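Local coordinates for protein Lys-gingipain W83 (Porphyromonas gingivalis, PDB 4ITC) that cleaves proteins after lysine as a secreted cysteine protease that may act as a virulence factor, this piece being its calcium-binding K1 cleaved adhesin domain, a beta sandwich, at residues 4-9 with 14-19; 77-82 with 149-154; 24-29 with 56-61. All blocks are in the same frame, centred on the assembly; numbering follows the deposited sequence.

Overall arrangement
All three contacts belong to one cleaved adhesin domain, a beta sandwich. Contacts 1 and 2 both join its two sheets, with their centres 12 Å apart: contact 2 lies about 3 Å from the centre of the chain, contact 1 about 11 Å from it, beside a calcium ion. Contact 3 gathers loops round the second calcium ion and lies 16 Å from contact 2, centre to centre. The two touch directly, since Arg152 NE of contact 2 forms a 2.8 Å salt bridge with Asp61 OD1 of contact 3. Contacts 1 and 3, with centres 19 Å apart, each hold ligands of a different calcium ion, and contact 1 also lines a guanidine pocket.

Contact 1. Residues 4-9 with 14-19; sequences LSESFE and ASWKTI. With CA (calcium ion), chain C; GAI (guanidine), chain G; GOL (glycerol), chain H.
Glu6 and Trp16 share the O2 hydroxyl of a glycerol, probably from the crystallisation liquor, in a contact joining the two sheets of the beta sandwich. It donates to Glu6 OE1 at 2.6 Å and accepts from Trp16 NE1 at 2.8 Å, lying in the indole plane on a nearly straight bond (169°). Strand 4-6 belongs to one sheet; Trp16 just precedes edge strand 17-20 of the other, its large indole spanning the gap. The Glu6 and Trp16 side chains run antiparallel, side by side, Glu6 CB passing Trp16 CZ2 at 3.7 Å. Glu6 CG, anti to the backbone N, lies over the centre of the Phe8 ring; the bend at chi2 (55°) then brings OE2 to the Phe8 backbone N, 2.8 Å away, which bonds to its anti lone pair. Phe8 points its edge at one face of the indole in a T-shaped pair, planes 66° apart, with Phe8 CZ 3.8 Å from Trp16 CH2.

The turn carrying Phe8 gives a calcium ion Ser7 O and Glu9 OE2; Ser41, Gly43, Asp165 and Glu166 complete that site. At the start of strand 17-19, guanidine N1 donates to Trp16 O and, at 3.1 Å, to Thr18 OG1.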
loop_
_atom_site.group_PDB
_atom_site.type_symbol
_atom_site.label_atom_id
_atom_site.label_comp_id
_atom_site.label_asym_id
_atom_site.label_seq_id
_atom_site.Cartn_x
_atom_site.Cartn_y
_atom_site.Cartn_z
ATOM N N LEU A 4 12.188 7.327 8.147
ATOM C CA LEU A 4 12.234 6.449 6.983
ATOM C C LEU A 4 11.548 7.227 5.886
ATOM O O LEU A 4 10.528 7.866 6.110
ATOM C CB LEU A 4 11.505 5.140 7.252
ATOM C CG LEU A 4 11.292 4.209 6.047
ATOM C CD1 LEU A 4 11.251 2.792 6.536
ATOM C CD2 LEU A 4 10.030 4.543 5.272
ATOM N N SER A 5 12.132 7.207 4.700
ATOM C CA SER A 5 11.525 7.828 3.558
ATOM C C SER A 5 11.767 6.906 2.364
ATOM O O SER A 5 12.923 6.631 2.034
ATOM C CB SER A 5 12.138 9.223 3.327
ATOM O OG SER A 5 11.505 9.850 2.219
ATOM N N GLU A 6 10.698 6.405 1.744
ATOM C CA GLU A 6 10.844 5.501 0.625
ATOM C C GLU A 6 9.946 5.902 -0.517
ATOM O O GLU A 6 8.721 5.945 -0.415
ATOM C CB GLU A 6 10.594 4.051 1.003
ATOM C CG GLU A 6 10.767 3.080 -0.168
ATOM C CD GLU A 6 12.135 3.186 -0.861
ATOM O OE1 GLU A 6 13.154 3.017 -0.131
ATOM O OE2 GLU A 6 12.224 3.412 -2.100
ATOM N N SER A 7 10.613 6.247 -1.640
ATOM C CA SER A 7 9.934 6.715 -2.821
ATOM C C SER A 7 9.667 5.660 -3.869
ATOM O O SER A 7 8.972 5.895 -4.864
ATOM C CB SER A 7 10.736 7.871 -3.448
ATOM O OG SER A 7 10.729 9.015 -2.606
ATOM N N PHE A 8 10.210 4.464 -3.679
ATOM C CA PHE A 8 10.031 3.367 -4.616
ATOM C C PHE A 8 10.424 3.677 -6.071
ATOM O O PHE A 8 9.806 3.165 -7.008
ATOM C CB PHE A 8 8.582 2.834 -4.552
ATOM C CG PHE A 8 8.196 2.333 -3.205
ATOM C CD1 PHE A 8 8.755 1.177 -2.693
ATOM C CD2 PHE A 8 7.246 3.009 -2.452
ATOM C CE1 PHE A 8 8.419 0.691 -1.416
ATOM C CE2 PHE A 8 6.923 2.533 -1.200
ATOM C CZ PHE A 8 7.505 1.404 -0.673
ATOM N N GLU A 9 11.453 4.474 -6.254
ATOM C CA GLU A 9 11.865 4.852 -7.597
ATOM C C GLU A 9 12.649 3.740 -8.255
ATOM O O GLU A 9 12.767 3.692 -9.492
ATOM C CB GLU A 9 12.646 6.179 -7.589
ATOM C CG GLU A 9 11.805 7.349 -7.094
ATOM C CD GLU A 9 10.510 7.493 -7.853
ATOM O OE1 GLU A 9 10.548 7.532 -9.104
ATOM O OE2 GLU A 9 9.423 7.613 -7.226
ATOM N N ALA A 14 15.269 -4.856 -0.637
ATOM C CA ALA A 14 15.274 -6.127 0.065
ATOM C C ALA A 14 15.076 -6.025 1.564
ATOM O O ALA A 14 14.771 -7.016 2.208
ATOM C CB ALA A 14 16.567 -6.885 -0.237
ATOM N N SER A 15 15.275 -4.835 2.138
ATOM C CA SER A 15 15.045 -4.623 3.560
ATOM C C SER A 15 13.539 -4.575 3.889
ATOM O O SER A 15 13.179 -4.736 5.053
ATOM C CB SER A 15 15.702 -3.335 4.007
ATOM O OG SER A 15 15.324 -2.273 3.143
ATOM N N TRP A 16 12.693 -4.389 2.880
ATOM C CA TRP A 16 11.242 -4.489 3.079
ATOM C C TRP A 16 10.882 -5.950 2.930
ATOM O O TRP A 16 11.543 -6.684 2.223
ATOM C CB TRP A 16 10.474 -3.630 2.076
ATOM C CG TRP A 16 10.583 -2.153 2.314
ATOM C CD1 TRP A 16 11.732 -1.386 2.271
ATOM C CD2 TRP A 16 9.516 -1.254 2.560
ATOM N NE1 TRP A 16 11.434 -0.082 2.516
ATOM C CE2 TRP A 16 10.070 0.030 2.698
ATOM C CE3 TRP A 16 8.142 -1.411 2.718
ATOM C CZ2 TRP A 16 9.290 1.156 2.966
ATOM C CZ3 TRP A 16 7.371 -0.260 2.984
ATOM C CH2 TRP A 16 7.942 0.977 3.098
ATOM N N LYS A 17 9.839 -6.393 3.611
ATOM C CA LYS A 17 9.377 -7.761 3.496
ATOM C C LYS A 17 8.047 -7.800 2.776
ATOM O O LYS A 17 7.204 -6.910 2.971
ATOM C CB LYS A 17 9.221 -8.379 4.891
ATOM C CG LYS A 17 8.651 -9.784 4.908
ATOM C CD LYS A 17 8.765 -10.341 6.310
ATOM C CE LYS A 17 8.165 -11.713 6.407
ATOM N NZ LYS A 17 8.232 -12.243 7.790
ATOM N N THR A 18 7.861 -8.780 1.914
ATOM C CA THR A 18 6.568 -8.994 1.272
ATOM C C THR A 18 6.047 -10.346 1.680
ATOM O O THR A 18 6.815 -11.318 1.825
ATOM C CB THR A 18 6.603 -8.857 -0.264
ATOM O OG1 THR A 18 7.647 -9.688 -0.810
ATOM C CG2 THR A 18 6.786 -7.410 -0.673
ATOM N N ILE A 19 4.747 -10.414 1.919
ATOM C CA ILE A 19 4.075 -11.672 2.218
ATOM C C ILE A 19 2.884 -11.837 1.290
ATOM O O ILE A 19 1.951 -11.064 1.307
ATOM C CB ILE A 19 3.590 -11.819 3.663
ATOM C CG1 ILE A 19 4.694 -11.433 4.667
ATOM C CG2 ILE A 19 3.079 -13.229 3.875
ATOM C CD1 ILE A 19 4.200 -11.384 6.091
HETATM CA CA CA C . 7.514 7.294 -6.059
HETATM C C GAI G . 10.815 -7.504 -1.403
HETATM N N1 GAI G . 10.277 -8.095 -0.424
HETATM N N2 GAI G . 11.815 -6.640 -1.237
HETATM N N3 GAI G . 10.375 -7.760 -2.637
HETATM C C1 GOL H . 15.148 1.678 3.862
HETATM O O1 GOL H . 15.813 2.345 4.953
HETATM C C2 GOL H . 13.985 2.569 3.439
HETATM O O2 GOL H . 13.330 1.994 2.287
HETATM C C3 GOL H . 14.441 4.015 3.160
HETATM O O3 GOL H . 14.266 4.933 4.264
#

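Contact 2. Residues 77-82 with 149-154; sequences LTFWVC and VAFRHF
Phe79 offers one face of its ring to the edge of Phe151, a T-shaped pair in the middle of the beta sandwich. Phe151 CE2 stands 3.7 Å above the Phe79 plane, over the ring centre, and the two planes are almost perpendicular at 81°. With CG between its backbone N and carbonyl carbon, Phe79 directs its ring toward the other sheet, and chi2 of -86° turns the face to Phe151. Leu77 CD1 meets the Phe151 ring at its edge too, 4.2 Å from CZ. Next to the aromatic pair, Leu77 CD2 and Val149 CG1 meet tip to tip at 4.0 Å.

The two strands sit in different sheets; the axes of segments 77-82 and 149-153 approach to 11.0 Å, with their N-to-C directions 28° apart, as in aligned face-to-face sheet packing. A core of this depth suits broad aromatic rings and branched aliphatic chains, which fill the space between sheets without leaving polar atoms to satisfy. Val95 of strand 92-98 also packs on Leu77 and Phe79. Side chains alternate along the strand, so Arg152 turns to the outer surface, where it forms a salt bridge with Asp61. There its guanidinium lies against Phe154, whose CD2 is 3.5 Å above the centre of the guanidinium plane.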
loop_
_atom_site.group_PDB
_atom_site.type_symbol
_atom_site.label_atom_id
_atom_site.label_comp_id
_atom_site.label_asym_id
_atom_site.label_seq_id
_atom_site.Cartn_x
_atom_site.Cartn_y
_atom_site.Cartn_z
ATOM N N LEU A 77 3.216 8.439 10.346
ATOM C CA LEU A 77 3.333 7.832 9.017
ATOM C C LEU A 77 2.476 8.621 8.042
ATOM O O LEU A 77 1.287 8.901 8.305
ATOM C CB LEU A 77 2.834 6.379 9.054
ATOM C CG LEU A 77 2.483 5.686 7.725
ATOM C CD1 LEU A 77 3.719 5.474 6.852
ATOM C CD2 LEU A 77 1.774 4.330 7.964
ATOM N N THR A 78 3.055 8.939 6.882
ATOM C CA THR A 78 2.285 9.449 5.766
ATOM C C THR A 78 2.606 8.634 4.528
ATOM O O THR A 78 3.676 8.144 4.379
ATOM C CB THR A 78 2.546 10.937 5.489
ATOM O OG1 THR A 78 3.907 11.145 5.135
ATOM C CG2 THR A 78 2.219 11.762 6.764
ATOM N N PHE A 79 1.608 8.513 3.655
ATOM C CA PHE A 79 1.801 7.815 2.379
ATOM C C PHE A 79 0.699 8.254 1.467
ATOM O O PHE A 79 -0.270 8.888 1.892
ATOM C CB PHE A 79 1.790 6.276 2.551
ATOM C CG PHE A 79 0.532 5.722 3.121
ATOM C CD1 PHE A 79 0.355 5.669 4.480
ATOM C CD2 PHE A 79 -0.463 5.211 2.313
ATOM C CE1 PHE A 79 -0.796 5.151 5.038
ATOM C CE2 PHE A 79 -1.618 4.679 2.861
ATOM C CZ PHE A 79 -1.781 4.657 4.231
ATOM N N TRP A 80 0.852 7.911 0.193
ATOM C CA TRP A 80 -0.113 8.228 -0.870
ATOM C C TRP A 80 -0.671 6.916 -1.423
ATOM O O TRP A 80 0.074 5.935 -1.583
ATOM C CB TRP A 80 0.585 9.020 -1.982
ATOM C CG TRP A 80 1.004 10.384 -1.534
ATOM C CD1 TRP A 80 2.142 10.693 -0.862
ATOM C CD2 TRP A 80 0.294 11.619 -1.727
ATOM N NE1 TRP A 80 2.198 12.035 -0.617
ATOM C CE2 TRP A 80 1.069 12.626 -1.120
ATOM C CE3 TRP A 80 -0.936 11.960 -2.298
ATOM C CZ2 TRP A 80 0.688 13.950 -1.118
ATOM C CZ3 TRP A 80 -1.323 13.309 -2.298
ATOM C CH2 TRP A 80 -0.519 14.270 -1.737
ATOM N N VAL A 81 -1.962 6.915 -1.723
ATOM C CA VAL A 81 -2.655 5.766 -2.261
ATOM C C VAL A 81 -3.602 6.193 -3.380
ATOM O O VAL A 81 -4.149 7.292 -3.377
ATOM C CB VAL A 81 -3.426 5.040 -1.139
ATOM C CG1 VAL A 81 -4.490 5.909 -0.505
ATOM C CG2 VAL A 81 -3.976 3.709 -1.586
ATOM N N CYS A 82 -3.799 5.301 -4.333
ATOM C CA CYS A 82 -4.832 5.479 -5.322
ATOM C C CYS A 82 -5.266 4.152 -5.840
ATOM O O CYS A 82 -4.621 3.121 -5.579
ATOM C CB CYS A 82 -4.387 6.356 -6.479
ATOM S SG CYS A 82 -3.250 5.582 -7.648
ATOM N N VAL A 149 5.661 -1.618 10.303
ATOM C CA VAL A 149 4.405 -1.222 9.721
ATOM C C VAL A 149 4.124 -2.100 8.513
ATOM O O VAL A 149 5.010 -2.320 7.694
ATOM C CB VAL A 149 4.441 0.255 9.328
ATOM C CG1 VAL A 149 3.238 0.667 8.470
ATOM C CG2 VAL A 149 4.547 1.125 10.576
ATOM N N ALA A 150 2.875 -2.552 8.395
ATOM C CA ALA A 150 2.425 -3.350 7.261
ATOM C C ALA A 150 1.308 -2.677 6.540
ATOM O O ALA A 150 0.385 -2.141 7.137
ATOM C CB ALA A 150 1.964 -4.730 7.716
ATOM N N PHE A 151 1.390 -2.734 5.217
ATOM C CA PHE A 151 0.304 -2.368 4.297
ATOM C C PHE A 151 -0.284 -3.645 3.731
ATOM O O PHE A 151 0.452 -4.444 3.115
ATOM C CB PHE A 151 0.864 -1.517 3.151
ATOM C CG PHE A 151 1.538 -0.228 3.609
ATOM C CD1 PHE A 151 2.870 -0.213 3.950
ATOM C CD2 PHE A 151 0.795 0.926 3.766
ATOM C CE1 PHE A 151 3.491 0.939 4.399
ATOM C CE2 PHE A 151 1.424 2.094 4.186
ATOM C CZ PHE A 151 2.744 2.104 4.511
ATOM N N ARG A 152 -1.576 -3.867 3.946
ATOM C CA ARG A 152 -2.206 -5.119 3.611
ATOM C C ARG A 152 -3.319 -4.880 2.616
ATOM O O ARG A 152 -4.251 -4.121 2.877
ATOM C CB ARG A 152 -2.814 -5.751 4.855
ATOM C CG ARG A 152 -3.352 -7.161 4.687
ATOM C CD ARG A 152 -4.061 -7.609 5.967
ATOM N NE ARG A 152 -4.615 -8.942 5.794
ATOM C CZ ARG A 152 -5.456 -9.508 6.617
ATOM N NH1 ARG A 152 -5.910 -8.854 7.677
ATOM N NH2 ARG A 152 -5.861 -10.745 6.355
ATOM N N HIS A 153 -3.226 -5.523 1.457
ATOM C CA HIS A 153 -4.298 -5.522 0.432
ATOM C C HIS A 153 -5.067 -6.799 0.567
ATOM O O HIS A 153 -4.512 -7.856 0.352
ATOM C CB HIS A 153 -3.675 -5.418 -0.950
ATOM C CG HIS A 153 -4.663 -5.315 -2.058
ATOM N ND1 HIS A 153 -4.361 -5.677 -3.358
ATOM C CD2 HIS A 153 -5.888 -4.762 -2.098
ATOM C CE1 HIS A 153 -5.387 -5.396 -4.137
ATOM N NE2 HIS A 153 -6.333 -4.848 -3.391
ATOM N N PHE A 154 -6.333 -6.697 0.976
ATOM C CA PHE A 154 -7.101 -7.890 1.371
ATOM C C PHE A 154 -8.570 -7.564 1.296
ATOM O O PHE A 154 -8.928 -6.409 1.120
ATOM C CB PHE A 154 -6.712 -8.424 2.788
ATOM C CG PHE A 154 -7.228 -7.580 3.936
ATOM C CD1 PHE A 154 -6.844 -6.252 4.088
ATOM C CD2 PHE A 154 -8.098 -8.111 4.852
ATOM C CE1 PHE A 154 -7.322 -5.486 5.116
ATOM C CE2 PHE A 154 -8.576 -7.340 5.905
ATOM C CZ PHE A 154 -8.212 -6.021 6.011
#

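Contact 3. Residues 24-29 with 56-61; sequences DGHGWK and GVLTPD. With CA (calcium ion), chain B.
Leu58 lays its forked end against Asp24 and His26, crossing both side chains at about a right angle, and so packs residues 56-61, the short strand 56-57 and the loop that follows it, against a calcium-binding loop. Its CD1 rests over one face of the imidazole, off centre toward the rim and 4.1 Å from His26 CG. The other branch, CD2, touches both neighbours, 3.6 Å from Asp24 OD2 and 4.1 Å from His26 CD2. A branched aliphatic chain suits this place because its fork spans the two side chains.

The loop has the DxDxDG pattern familiar from EF-hand calcium loops, here without the helices. Asp20, Asp22 and Asp24 bind the ion by side chain and His26 by its backbone O, while Asn62 supplies a further ligand. The histidine thus gives calcium its carbonyl, at 2.3 Å from O, and leaves its ring for packing on Leu58. Asp24 CG lies between the backbone N and the carbonyl carbon (chi1 70°), which turns the carboxylate in toward the ion and the His26 N-H. OD1 reaches the calcium at 2.4 Å and also accepts that N-H, which approaches 52° out of the carboxylate plane, closing an Asx turn. Gly25, at phi 88°, fits the tight bend where a CB would press on the preceding carbonyl.

OD2 is gripped by two waters. One of them, 2.6 Å from Asp24 OD2, is itself a calcium ligand. The other donates to Asp24 OD2 at 2.7 Å and bridges to the opposite segment, accepting from Thr59 N at 2.8 Å.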
loop_
_atom_site.group_PDB
_atom_site.type_symbol
_atom_site.label_atom_id
_atom_site.label_comp_id
_atom_site.label_asym_id
_atom_site.label_seq_id
_atom_site.Cartn_x
_atom_site.Cartn_y
_atom_site.Cartn_z
ATOM N N ASP A 24 -1.203 -17.149 -4.033
ATOM C CA ASP A 24 -1.433 -17.230 -5.509
ATOM C C ASP A 24 -0.237 -16.862 -6.370
ATOM O O ASP A 24 -0.301 -16.928 -7.604
ATOM C CB ASP A 24 -2.696 -16.440 -5.908
ATOM C CG ASP A 24 -2.546 -14.902 -5.779
ATOM O OD1 ASP A 24 -1.502 -14.457 -5.252
ATOM O OD2 ASP A 24 -3.484 -14.217 -6.171
ATOM N N GLY A 25 0.847 -16.427 -5.756
ATOM C CA GLY A 25 2.024 -16.039 -6.488
ATOM C C GLY A 25 2.062 -14.592 -6.941
ATOM O O GLY A 25 2.963 -14.182 -7.686
ATOM N N HIS A 26 1.032 -13.839 -6.548
ATOM C CA HIS A 26 0.910 -12.420 -6.869
ATOM C C HIS A 26 0.937 -11.622 -5.574
ATOM O O HIS A 26 0.139 -11.863 -4.701
ATOM C CB HIS A 26 -0.413 -12.129 -7.572
ATOM C CG HIS A 26 -0.579 -12.875 -8.840
ATOM N ND1 HIS A 26 -0.143 -12.386 -10.046
ATOM C CD2 HIS A 26 -1.179 -14.056 -9.100
ATOM C CE1 HIS A 26 -0.412 -13.276 -10.989
ATOM N NE2 HIS A 26 -1.047 -14.290 -10.439
ATOM N N GLY A 27 1.884 -10.698 -5.452
ATOM C CA GLY A 27 1.994 -9.858 -4.257
ATOM C C GLY A 27 2.156 -8.407 -4.649
ATOM O O GLY A 27 1.926 -8.008 -5.808
ATOM N N TRP A 28 2.639 -7.623 -3.692
ATOM C CA TRP A 28 2.990 -6.228 -3.973
ATOM C C TRP A 28 4.182 -6.230 -4.943
ATOM O O TRP A 28 5.121 -7.025 -4.765
ATOM C CB TRP A 28 3.383 -5.468 -2.696
ATOM C CG TRP A 28 2.207 -5.142 -1.812
ATOM C CD1 TRP A 28 1.709 -5.872 -0.754
ATOM C CD2 TRP A 28 1.401 -3.973 -1.903
ATOM N NE1 TRP A 28 0.627 -5.235 -0.220
ATOM C CE2 TRP A 28 0.426 -4.048 -0.890
ATOM C CE3 TRP A 28 1.401 -2.869 -2.766
ATOM C CZ2 TRP A 28 -0.528 -3.059 -0.696
ATOM C CZ3 TRP A 28 0.458 -1.886 -2.588
ATOM C CH2 TRP A 28 -0.520 -1.990 -1.559
ATOM N N LYS A 29 4.136 -5.358 -5.935
ATOM C CA LYS A 29 5.089 -5.344 -7.064
ATOM C C LYS A 29 5.511 -3.906 -7.322
ATOM O O LYS A 29 4.771 -2.976 -7.075
ATOM C CB LYS A 29 4.389 -5.851 -8.324
ATOM C CG LYS A 29 4.092 -7.313 -8.327
ATOM C CD LYS A 29 3.156 -7.651 -9.472
ATOM C CE LYS A 29 2.733 -9.097 -9.435
ATOM N NZ LYS A 29 1.966 -9.436 -10.664
ATOM N N GLY A 56 -6.808 -12.683 -14.629
ATOM C CA GLY A 56 -8.196 -12.626 -14.209
ATOM C C GLY A 56 -8.379 -12.227 -12.751
ATOM O O GLY A 56 -7.519 -11.603 -12.153
ATOM N N VAL A 57 -9.517 -12.589 -12.204
ATOM C CA VAL A 57 -9.909 -12.178 -10.865
ATOM C C VAL A 57 -9.018 -12.813 -9.820
ATOM O O VAL A 57 -8.786 -14.032 -9.832
ATOM C CB VAL A 57 -11.388 -12.541 -10.592
ATOM C CG1 VAL A 57 -11.771 -12.278 -9.142
ATOM C CG2 VAL A 57 -12.276 -11.797 -11.565
ATOM N N LEU A 58 -8.511 -12.009 -8.878
ATOM C CA LEU A 58 -7.709 -12.490 -7.770
ATOM C C LEU A 58 -8.381 -12.208 -6.442
ATOM O O LEU A 58 -9.278 -11.360 -6.381
ATOM C CB LEU A 58 -6.338 -11.814 -7.815
ATOM C CG LEU A 58 -5.593 -12.006 -9.120
ATOM C CD1 LEU A 58 -4.326 -11.174 -9.138
ATOM C CD2 LEU A 58 -5.255 -13.487 -9.258
ATOM N N THR A 59 -7.951 -12.911 -5.398
ATOM C CA THR A 59 -8.381 -12.666 -4.036
ATOM C C THR A 59 -7.139 -12.399 -3.125
ATOM O O THR A 59 -6.761 -13.236 -2.273
ATOM C CB THR A 59 -9.240 -13.818 -3.500
ATOM O OG1 THR A 59 -8.488 -15.037 -3.570
ATOM C CG2 THR A 59 -10.541 -13.930 -4.285
ATOM N N PRO A 60 -6.535 -11.202 -3.282
ATOM C CA PRO A 60 -5.288 -10.919 -2.556
ATOM C C PRO A 60 -5.435 -10.929 -1.036
ATOM O O PRO A 60 -6.465 -10.505 -0.492
ATOM C CB PRO A 60 -4.910 -9.500 -3.018
ATOM C CG PRO A 60 -6.160 -8.944 -3.573
ATOM C CD PRO A 60 -6.891 -10.097 -4.189
ATOM N N ASP A 61 -4.367 -11.350 -0.384
ATOM C CA ASP A 61 -4.090 -11.061 0.991
ATOM C C ASP A 61 -2.588 -10.851 1.042
ATOM O O ASP A 61 -1.797 -11.741 1.397
ATOM C CB ASP A 61 -4.578 -12.160 1.913
ATOM C CG ASP A 61 -4.386 -11.819 3.368
ATOM O OD1 ASP A 61 -3.987 -10.671 3.654
ATOM O OD2 ASP A 61 -4.612 -12.717 4.239
HETATM CA CA CA B . -1.436 -12.958 -3.386
HETATM O O HOH W 1 -6.107 -14.981 -6.030
HETATM O O HOH W 2 -3.194 -12.011 -4.778
#